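Local structure of polycyclic ketone monooxygenase (Myceliophthora thermophila, 5MQ6) at residues A[184-189]-A[193-198]; A[260-265]-A[285-290]; A[548-553]-A[639-644]. The protein uses FAD, NADPH and molecular oxygen to insert one oxygen atom beside a ketone carbonyl, turning bulky polycyclic ketones into esters or lactones. One frame throughout, in Å; residues are numbered along the deposited sequence.

Contact 1 (A[184-189]-A[193-198]); sequences KTIRWD and RLWSLE
W188 and W195 meet across an antiparallel beta hairpin, formed by strands 181-189 and 194-201 and closed by a G1 bulge at its turn end. They are a non-hydrogen-bonded pair with CA atoms 4.4 Å apart, the position where neighbouring strands come close and large side chains can meet. The edge of the W188 six-membered ring is turned to the face of the W195 five-membered ring in a T-shaped stack, planes at 60°. W188 adds a CH-pi contact, its CB lying over the W195 six-membered ring. The two indoles start differently: in W195 CG stands beside the backbone N (chi1 -73°), which carries the ring over toward the opposite strand, whereas in W188 CG is anti to that nitrogen (chi1 177°). The same face of the hairpin continues with I186, whose CG2 methyl, on the branched CB, lies 3.4 Å from W195 CE3, and with L197, which lies alongside I186.

The other face carries mostly polar side chains, T185, R187, S196 and E198, with L194 the apolar exception. E198 lies beside T185, pointing the same way, and its extended chain brings the carboxylate against T185 CB. The K184 ammonium lies near this carboxylate but pairs with E211 of strand 210-216. Backbone bonds run in both directions between R187 and S196, each 2.8 Å from N to O.

Further out, the W195 indole N-H is taken by the carbonyl of P525, which probably restrains the turn of the ring, while V219 packs against W195 and L197. At the bulge R193 and L194 both face D189; R193 takes the left-handed backbone conformation, with positive phi, that the bulge requires, and D189 N bonds to L194 O at 2.9 Å.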
loop_
_atom_site.group_PDB
_atom_site.type_symbol
_atom_site.label_atom_id
_atom_site.label_comp_id
_atom_site.label_asym_id
_atom_site.label_seq_id
_atom_site.Cartn_x
_atom_site.Cartn_y
_atom_site.Cartn_z
ATOM N N LYS A 184 1.217 -19.622 5.770
ATOM C CA LYS A 184 -0.206 -19.785 6.222
ATOM C C LYS A 184 -0.417 -19.583 7.705
ATOM O O LYS A 184 -1.440 -19.061 8.118
ATOM C CB LYS A 184 -0.721 -21.214 5.865
ATOM C CG LYS A 184 -0.852 -21.421 4.380
ATOM C CD LYS A 184 -0.191 -22.665 3.832
ATOM C CE LYS A 184 -1.041 -23.921 3.926
ATOM N NZ LYS A 184 -0.240 -25.248 4.065
ATOM N N THR A 185 0.566 -19.982 8.516
ATOM C CA THR A 185 0.461 -20.039 9.951
ATOM C C THR A 185 1.788 -19.672 10.540
ATOM O O THR A 185 2.826 -20.095 10.039
ATOM C CB THR A 185 0.113 -21.466 10.351
ATOM O OG1 THR A 185 -1.165 -21.726 9.803
ATOM C CG2 THR A 185 -0.109 -21.584 11.725
ATOM N N ILE A 186 1.755 -18.921 11.629
ATOM C CA ILE A 186 2.944 -18.579 12.405
ATOM C C ILE A 186 2.555 -18.903 13.849
ATOM O O ILE A 186 1.597 -18.351 14.420
ATOM C CB ILE A 186 3.214 -17.104 12.176
ATOM C CG1 ILE A 186 3.389 -16.830 10.670
ATOM C CG2 ILE A 186 4.385 -16.626 12.988
ATOM C CD1 ILE A 186 3.574 -15.362 10.382
ATOM N N ARG A 187 3.283 -19.831 14.460
ATOM C CA ARG A 187 2.891 -20.365 15.728
ATOM C C ARG A 187 4.060 -20.378 16.683
ATOM O O ARG A 187 5.086 -20.967 16.374
ATOM C CB ARG A 187 2.405 -21.796 15.484
ATOM C CG ARG A 187 1.898 -22.502 16.728
ATOM C CD ARG A 187 1.305 -23.941 16.454
ATOM N NE ARG A 187 0.167 -23.844 15.510
ATOM C CZ ARG A 187 -1.103 -23.596 15.841
ATOM N NH1 ARG A 187 -1.500 -23.422 17.114
ATOM N NH2 ARG A 187 -1.979 -23.504 14.890
ATOM N N TRP A 188 3.891 -19.769 17.853
ATOM C CA TRP A 188 4.920 -19.755 18.887
ATOM C C TRP A 188 4.869 -21.090 19.650
ATOM O O TRP A 188 3.778 -21.547 20.027
ATOM C CB TRP A 188 4.623 -18.675 19.904
ATOM C CG TRP A 188 5.596 -18.601 21.099
ATOM C CD1 TRP A 188 5.330 -18.861 22.363
ATOM C CD2 TRP A 188 6.965 -18.196 21.051
ATOM N NE1 TRP A 188 6.435 -18.655 23.148
ATOM C CE2 TRP A 188 7.465 -18.263 22.364
ATOM C CE3 TRP A 188 7.810 -17.787 20.030
ATOM C CZ2 TRP A 188 8.749 -17.930 22.683
ATOM C CZ3 TRP A 188 9.138 -17.479 20.351
ATOM C CH2 TRP A 188 9.574 -17.531 21.631
ATOM N N ASP A 189 6.040 -21.641 19.932
ATOM C CA ASP A 189 6.176 -22.866 20.685
ATOM C C ASP A 189 6.777 -22.554 22.058
ATOM O O ASP A 189 7.986 -22.294 22.110
ATOM C CB ASP A 189 7.080 -23.785 19.868
ATOM C CG ASP A 189 7.195 -25.181 20.439
ATOM O OD1 ASP A 189 6.991 -25.410 21.659
ATOM O OD2 ASP A 189 7.519 -26.056 19.607
ATOM N N ARG A 193 10.681 -22.250 22.585
ATOM C CA ARG A 193 10.829 -20.811 22.464
ATOM C C ARG A 193 11.235 -20.388 21.037
ATOM O O ARG A 193 12.240 -19.732 20.848
ATOM C CB ARG A 193 11.921 -20.333 23.409
ATOM C CG ARG A 193 11.713 -20.862 24.809
ATOM C CD ARG A 193 10.982 -19.860 25.598
ATOM N NE ARG A 193 11.349 -19.764 26.990
ATOM C CZ ARG A 193 12.563 -19.494 27.443
ATOM N NH1 ARG A 193 13.612 -19.418 26.646
ATOM N NH2 ARG A 193 12.751 -19.366 28.741
ATOM N N LEU A 194 10.492 -20.880 20.057
ATOM C CA LEU A 194 10.732 -20.555 18.667
ATOM C C LEU A 194 9.388 -20.385 18.012
ATOM O O LEU A 194 8.401 -20.986 18.444
ATOM C CB LEU A 194 11.477 -21.678 17.970
ATOM C CG LEU A 194 12.963 -21.842 18.277
ATOM C CD1 LEU A 194 13.518 -23.197 17.809
ATOM C CD2 LEU A 194 13.838 -20.742 17.705
ATOM N N TRP A 195 9.355 -19.528 16.996
ATOM C CA TRP A 195 8.248 -19.457 16.082
ATOM C C TRP A 195 8.404 -20.583 15.015
ATOM O O TRP A 195 9.520 -20.836 14.572
ATOM C CB TRP A 195 8.271 -18.096 15.357
ATOM C CG TRP A 195 7.861 -17.009 16.235
ATOM C CD1 TRP A 195 8.697 -16.124 16.897
ATOM C CD2 TRP A 195 6.551 -16.686 16.602
ATOM N NE1 TRP A 195 7.945 -15.242 17.671
ATOM C CE2 TRP A 195 6.622 -15.536 17.484
ATOM C CE3 TRP A 195 5.293 -17.182 16.231
ATOM C CZ2 TRP A 195 5.479 -14.932 18.040
ATOM C CZ3 TRP A 195 4.137 -16.560 16.795
ATOM C CH2 TRP A 195 4.258 -15.458 17.672
ATOM N N SER A 196 7.293 -21.237 14.649
ATOM C CA SER A 196 7.208 -22.134 13.518
ATOM C C SER A 196 6.280 -21.520 12.459
ATOM O O SER A 196 5.154 -21.120 12.768
ATOM C CB SER A 196 6.558 -23.412 13.958
ATOM O OG SER A 196 7.438 -24.158 14.777
ATOM N N LEU A 197 6.757 -21.492 11.231
ATOM C CA LEU A 197 5.961 -21.088 10.121
ATOM C C LEU A 197 5.588 -22.297 9.270
ATOM O O LEU A 197 6.470 -23.086 8.957
ATOM C CB LEU A 197 6.743 -20.112 9.280
ATOM C CG LEU A 197 6.886 -18.657 9.781
ATOM C CD1 LEU A 197 7.787 -18.569 10.990
ATOM C CD2 LEU A 197 7.363 -17.766 8.642
ATOM N N GLU A 198 4.312 -22.383 8.889
ATOM C CA GLU A 198 3.858 -23.312 7.880
ATOM C C GLU A 198 3.783 -22.625 6.573
ATOM O O GLU A 198 2.999 -21.684 6.433
ATOM C CB GLU A 198 2.458 -23.792 8.125
ATOM C CG GLU A 198 2.331 -24.633 9.317
ATOM C CD GLU A 198 0.877 -24.963 9.643
ATOM O OE1 GLU A 198 -0.095 -24.619 8.838
ATOM O OE2 GLU A 198 0.736 -25.592 10.727
#

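Contact 2 (A[260-265]-A[285-290]); sequences TDEALN and VPKLAK
With CG beside the backbone N (chi1 -48°) and the chain extended from CB through CG to CD, the side chain of E262 reaches straight toward the helix 279-289. K287 comes to meet it by bending early, at chi2 (-62°), and then running out extended through CD and CE. The two chains cross obliquely, and the K287 ammonium forms a salt bridge with E262, NZ lying 2.9 Å from OE1. The approach is on the syn side of that oxygen, 22° out of the carboxylate plane. The other oxygen, OE2, remains 3.4 Å from K287 NZ, and the lysine CD and CE also lie against the carboxylate. Glutamate and lysine suit these places because each spans a gap between main chains while its charge stays in a partly exposed position.

Beside the ion pair a water joins the two backbones, donating to E262 O at 2.7 Å and to K287 O at 2.8 Å. The carbonyl of K287 also meets L264, whose CD2 lies 3.5 Å from that O and 4.1 Å from L288 CD2. Here leucine provides a branched apolar end for the buried side of the helix, where L288 also touches L267 and L295. Were E262 replaced by an alanine, the K287 ammonium would probably lose its carboxylate mate and be freer to swing toward solvent.

The loop is shaped locally as well. D261 OD1 accepts from A263 N at 2.9 Å, an Asx turn, and L264 is the centre of an inverse gamma turn. Helix 279-289 follows strand 271-275 through a turn consistent with a Rossmann-type glycine-rich motif, where T277 and T280 bind NADPH, so the contact lays the loop preceding that strand against the later turns of a dinucleotide-binding beta-alpha unit.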
loop_
_atom_site.group_PDB
_atom_site.type_symbol
_atom_site.label_atom_id
_atom_site.label_comp_id
_atom_site.label_asym_id
_atom_site.label_seq_id
_atom_site.Cartn_x
_atom_site.Cartn_y
_atom_site.Cartn_z
ATOM N N THR A 260 9.297 -4.230 -20.509
ATOM C CA THR A 260 10.096 -3.079 -20.984
ATOM C C THR A 260 9.827 -2.771 -22.430
ATOM O O THR A 260 10.625 -2.168 -23.095
ATOM C CB THR A 260 11.553 -3.411 -20.895
ATOM O OG1 THR A 260 11.761 -4.549 -21.686
ATOM C CG2 THR A 260 11.930 -3.740 -19.475
ATOM N N ASP A 261 8.680 -3.171 -22.913
ATOM C CA ASP A 261 8.284 -2.823 -24.287
ATOM C C ASP A 261 6.813 -2.474 -24.224
ATOM O O ASP A 261 5.990 -3.362 -24.018
ATOM C CB ASP A 261 8.534 -4.004 -25.226
ATOM C CG ASP A 261 8.072 -3.721 -26.654
ATOM O OD1 ASP A 261 7.517 -2.623 -26.961
ATOM O OD2 ASP A 261 8.254 -4.617 -27.485
ATOM N N GLU A 262 6.463 -1.185 -24.370
ATOM C CA GLU A 262 5.040 -0.774 -24.298
ATOM C C GLU A 262 4.322 -0.785 -25.618
ATOM O O GLU A 262 3.150 -0.290 -25.709
ATOM C CB GLU A 262 4.942 0.645 -23.801
ATOM C CG GLU A 262 5.742 1.004 -22.560
ATOM C CD GLU A 262 5.439 2.427 -22.136
ATOM O OE1 GLU A 262 5.090 3.283 -22.996
ATOM O OE2 GLU A 262 5.512 2.686 -20.930
ATOM N N ALA A 263 4.984 -1.272 -26.669
ATOM C CA ALA A 263 4.281 -1.419 -27.947
ATOM C C ALA A 263 3.418 -2.673 -27.883
ATOM O O ALA A 263 3.887 -3.788 -28.041
ATOM C CB ALA A 263 5.235 -1.383 -29.126
ATOM N N LEU A 264 2.147 -2.445 -27.599
ATOM C CA LEU A 264 1.120 -3.442 -27.421
ATOM C C LEU A 264 0.491 -3.827 -28.754
ATOM O O LEU A 264 -0.746 -3.744 -28.948
ATOM C CB LEU A 264 0.034 -2.858 -26.507
ATOM C CG LEU A 264 0.235 -2.792 -24.981
ATOM C CD1 LEU A 264 1.669 -2.854 -24.504
ATOM C CD2 LEU A 264 -0.516 -1.659 -24.362
ATOM N N ASN A 265 1.351 -4.272 -29.665
ATOM C CA ASN A 265 0.972 -4.613 -31.064
ATOM C C ASN A 265 -0.237 -5.525 -31.148
ATOM O O ASN A 265 -1.035 -5.311 -31.974
ATOM C CB ASN A 265 2.146 -5.242 -31.782
ATOM C CG ASN A 265 2.718 -6.420 -30.997
ATOM O OD1 ASN A 265 2.119 -7.486 -30.948
ATOM N ND2 ASN A 265 3.831 -6.204 -30.322
ATOM N N VAL A 285 -4.325 3.459 -19.074
ATOM C CA VAL A 285 -5.290 3.892 -20.105
ATOM C C VAL A 285 -4.631 4.537 -21.327
ATOM O O VAL A 285 -4.947 4.197 -22.414
ATOM C CB VAL A 285 -6.365 4.758 -19.526
ATOM C CG1 VAL A 285 -7.042 5.613 -20.607
ATOM C CG2 VAL A 285 -7.425 3.906 -18.895
ATOM N N PRO A 286 -3.659 5.421 -21.143
ATOM C CA PRO A 286 -3.026 5.952 -22.324
ATOM C C PRO A 286 -2.269 4.949 -23.232
ATOM O O PRO A 286 -2.116 5.166 -24.480
ATOM C CB PRO A 286 -2.045 6.973 -21.751
ATOM C CG PRO A 286 -2.731 7.455 -20.476
ATOM C CD PRO A 286 -3.378 6.227 -19.934
ATOM N N LYS A 287 -1.761 3.893 -22.592
ATOM C CA LYS A 287 -0.910 2.946 -23.232
ATOM C C LYS A 287 -1.822 2.050 -23.985
ATOM O O LYS A 287 -1.452 1.637 -25.036
ATOM C CB LYS A 287 -0.126 2.094 -22.227
ATOM C CG LYS A 287 0.746 2.906 -21.349
ATOM C CD LYS A 287 1.819 3.661 -22.086
ATOM C CE LYS A 287 2.568 4.476 -21.078
ATOM N NZ LYS A 287 3.557 5.341 -21.729
ATOM N N LEU A 288 -2.988 1.747 -23.421
ATOM C CA LEU A 288 -4.002 0.975 -24.112
ATOM C C LEU A 288 -4.570 1.702 -25.327
ATOM O O LEU A 288 -4.772 1.045 -26.369
ATOM C CB LEU A 288 -5.105 0.538 -23.207
ATOM C CG LEU A 288 -4.722 -0.499 -22.097
ATOM C CD1 LEU A 288 -5.899 -0.765 -21.222
ATOM C CD2 LEU A 288 -4.217 -1.848 -22.646
ATOM N N ALA A 289 -4.844 3.014 -25.175
ATOM C CA ALA A 289 -5.406 3.862 -26.243
ATOM C C ALA A 289 -4.516 3.909 -27.441
ATOM O O ALA A 289 -4.987 3.970 -28.534
ATOM C CB ALA A 289 -5.646 5.280 -25.745
ATOM N N LYS A 290 -3.224 3.860 -27.253
ATOM C CA LYS A 290 -2.377 3.921 -28.380
ATOM C C LYS A 290 -2.400 2.720 -29.298
ATOM O O LYS A 290 -1.923 2.812 -30.441
ATOM C CB LYS A 290 -0.986 4.144 -27.947
ATOM C CG LYS A 290 -0.074 4.331 -29.115
ATOM C CD LYS A 290 1.259 4.853 -28.706
ATOM C CE LYS A 290 1.896 5.292 -29.999
ATOM N NZ LYS A 290 3.316 5.403 -29.760
HETATM O O HOH W 1 1.333 1.627 -25.187
#

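Contact 3 (A[548-553]-A[639-644]); sequences GTEHIV and EYRADG
R641 reaches across from the last turn of helix 630-641 and gives a hydrogen bond to H551, NH2 to ND1 at 3.0 Å with an N-H...N angle of 160°. The bond is edge to edge: the nitrogen of each group lies near the plane of the other, although the imidazole and guanidinium planes are turned 56° apart. Accepting at ND1 means that this nitrogen carries no proton. H551 NE2 is also hydrogen-bonded elsewhere, which fixes the rotation of the ring. With CG anti to the backbone N (chi1 -176°), the imidazole of H551 swings out from its helix to meet the arginine.

The charged interaction is looser. E550 OE1 stands 3.5 Å from R641 NH1, a long salt bridge in which the side chains cross at about a right angle and the carboxylate is inclined to the guanidinium plane. E550 CG lies over one face of that guanidinium. The same oxygen, OE1, also pairs with R330, so one carboxylate is shared by two arginines. A water completes the polar cluster, donating to E550 OE1 at 2.7 Å and accepting from R641 NH2 at 3.3 Å. Arginine suits its place, since at the end of a long chain its NH2 serves histidine and water while NH1 lies toward the glutamate.

Apolar contact is slight: H551 CE1 approaches Y640 CD1 at 4.0 Å, while R641 CG and CD lie near the ND1-CE1 edge of the imidazole. H517 meets the rings of both H551 and Y640, and the tyrosine hydroxyl bonds to the K647 carbonyl. The contact thus joins the C-terminal end of helix 630-641 to the middle of the long helix 541-562, whose T549 and V553 pack against helix 88-99.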
loop_
_atom_site.group_PDB
_atom_site.type_symbol
_atom_site.label_atom_id
_atom_site.label_comp_id
_atom_site.label_asym_id
_atom_site.label_seq_id
_atom_site.Cartn_x
_atom_site.Cartn_y
_atom_site.Cartn_z
ATOM N N GLY A 548 9.743 2.679 10.449
ATOM C CA GLY A 548 9.301 1.522 11.179
ATOM C C GLY A 548 10.350 0.402 11.255
ATOM O O GLY A 548 10.536 -0.165 12.326
ATOM N N THR A 549 10.984 0.082 10.145
ATOM C CA THR A 549 12.038 -0.921 10.144
ATOM C C THR A 549 13.211 -0.528 11.056
ATOM O O THR A 549 13.689 -1.385 11.841
ATOM C CB THR A 549 12.536 -1.324 8.725
ATOM O OG1 THR A 549 13.126 -0.228 8.102
ATOM C CG2 THR A 549 11.384 -1.983 7.848
ATOM N N GLU A 550 13.597 0.762 11.020
ATOM C CA GLU A 550 14.624 1.283 11.939
ATOM C C GLU A 550 14.228 1.120 13.408
ATOM O O GLU A 550 15.054 0.698 14.220
ATOM C CB GLU A 550 14.867 2.744 11.748
ATOM C CG GLU A 550 15.938 3.313 12.695
ATOM C CD GLU A 550 16.170 4.770 12.454
ATOM O OE1 GLU A 550 15.254 5.598 12.628
ATOM O OE2 GLU A 550 17.284 5.114 12.094
ATOM N N HIS A 551 12.991 1.478 13.774
ATOM C CA HIS A 551 12.616 1.290 15.160
ATOM C C HIS A 551 12.688 -0.190 15.588
ATOM O O HIS A 551 13.203 -0.500 16.658
ATOM C CB HIS A 551 11.175 1.786 15.328
ATOM C CG HIS A 551 10.690 1.749 16.716
ATOM N ND1 HIS A 551 11.324 2.416 17.754
ATOM C CD2 HIS A 551 9.653 1.086 17.262
ATOM C CE1 HIS A 551 10.687 2.166 18.884
ATOM N NE2 HIS A 551 9.674 1.355 18.609
ATOM N N ILE A 552 12.093 -1.071 14.779
ATOM C CA ILE A 552 12.032 -2.489 15.107
ATOM C C ILE A 552 13.476 -3.024 15.310
ATOM O O ILE A 552 13.788 -3.694 16.309
ATOM C CB ILE A 552 11.251 -3.262 14.023
ATOM C CG1 ILE A 552 9.765 -2.869 14.128
ATOM C CG2 ILE A 552 11.422 -4.773 14.224
ATOM C CD1 ILE A 552 8.863 -3.303 12.989
ATOM N N VAL A 553 14.358 -2.736 14.357
ATOM C CA VAL A 553 15.739 -3.306 14.368
ATOM C C VAL A 553 16.518 -2.718 15.542
ATOM O O VAL A 553 17.313 -3.434 16.250
ATOM C CB VAL A 553 16.466 -3.136 12.998
ATOM C CG1 VAL A 553 17.923 -3.496 13.142
ATOM C CG2 VAL A 553 15.799 -4.051 11.946
ATOM N N GLU A 639 13.032 9.412 20.879
ATOM C CA GLU A 639 13.159 9.663 22.319
ATOM C C GLU A 639 12.984 8.385 23.155
ATOM O O GLU A 639 13.663 8.177 24.159
ATOM C CB GLU A 639 12.205 10.751 22.775
ATOM C CG GLU A 639 12.569 12.085 22.103
ATOM C CD GLU A 639 11.503 13.157 22.293
ATOM O OE1 GLU A 639 10.376 12.883 22.778
ATOM O OE2 GLU A 639 11.793 14.314 21.971
ATOM N N TYR A 640 12.074 7.537 22.714
ATOM C CA TYR A 640 11.811 6.300 23.409
ATOM C C TYR A 640 13.052 5.335 23.468
ATOM O O TYR A 640 13.303 4.634 24.484
ATOM C CB TYR A 640 10.584 5.641 22.813
ATOM C CG TYR A 640 10.356 4.222 23.319
ATOM C CD1 TYR A 640 10.982 3.142 22.727
ATOM C CD2 TYR A 640 9.545 3.990 24.377
ATOM C CE1 TYR A 640 10.802 1.850 23.184
ATOM C CE2 TYR A 640 9.298 2.714 24.863
ATOM C CZ TYR A 640 9.950 1.636 24.255
ATOM O OH TYR A 640 9.755 0.407 24.753
ATOM N N ARG A 641 13.820 5.332 22.388
ATOM C CA ARG A 641 14.919 4.419 22.256
ATOM C C ARG A 641 16.161 4.956 22.947
ATOM O O ARG A 641 17.083 4.214 23.207
ATOM C CB ARG A 641 15.225 4.214 20.787
ATOM C CG ARG A 641 14.162 3.436 20.004
ATOM C CD ARG A 641 14.744 2.893 18.713
ATOM N NE ARG A 641 15.275 3.923 17.820
ATOM C CZ ARG A 641 14.566 4.643 16.932
ATOM N NH1 ARG A 641 15.169 5.507 16.161
ATOM N NH2 ARG A 641 13.291 4.468 16.732
ATOM N N ALA A 642 16.189 6.236 23.178
ATOM C CA ALA A 642 17.419 6.881 23.555
ATOM C C ALA A 642 18.123 6.260 24.772
ATOM O O ALA A 642 19.358 6.156 24.749
ATOM C CB ALA A 642 17.196 8.364 23.805
ATOM N N ASP A 643 17.419 5.773 25.802
ATOM C CA ASP A 643 18.208 5.343 26.925
ATOM C C ASP A 643 18.365 3.829 27.112
ATOM O O ASP A 643 18.881 3.407 28.157
ATOM C CB ASP A 643 17.692 6.014 28.169
ATOM C CG ASP A 643 16.407 5.487 28.604
ATOM O OD1 ASP A 643 15.754 4.594 28.013
ATOM O OD2 ASP A 643 16.015 6.069 29.570
ATOM N N GLY A 644 17.926 3.044 26.111
ATOM C CA GLY A 644 17.998 1.599 26.153
ATOM C C GLY A 644 17.053 0.953 27.135
ATOM O O GLY A 644 17.106 -0.312 27.277
HETATM O O HOH W 2 12.741 5.145 13.579
#

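The contacts come one after another along the chain. Contacts 1 and 2 both belong to the pyridine nucleotide-disulphide oxidoreductase part of the sequence, yet their centres are about 45 Å apart. Contact 1 is a hairpin of the mixed sheet that includes strand 78-84 beside the FAD, whereas contact 2 borders the five-stranded parallel sheet of the NADPH-binding part. Contact 3, between helices 541-562 and 630-641, has its centre about 25 Å from that of contact 1 and about 46 Å from that of contact 2, on the other side of the chain's centre from the latter. The three therefore sample the FAD-side sheet, the NADPH-side sheet and the later helices of a two-nucleotide flavoenzyme.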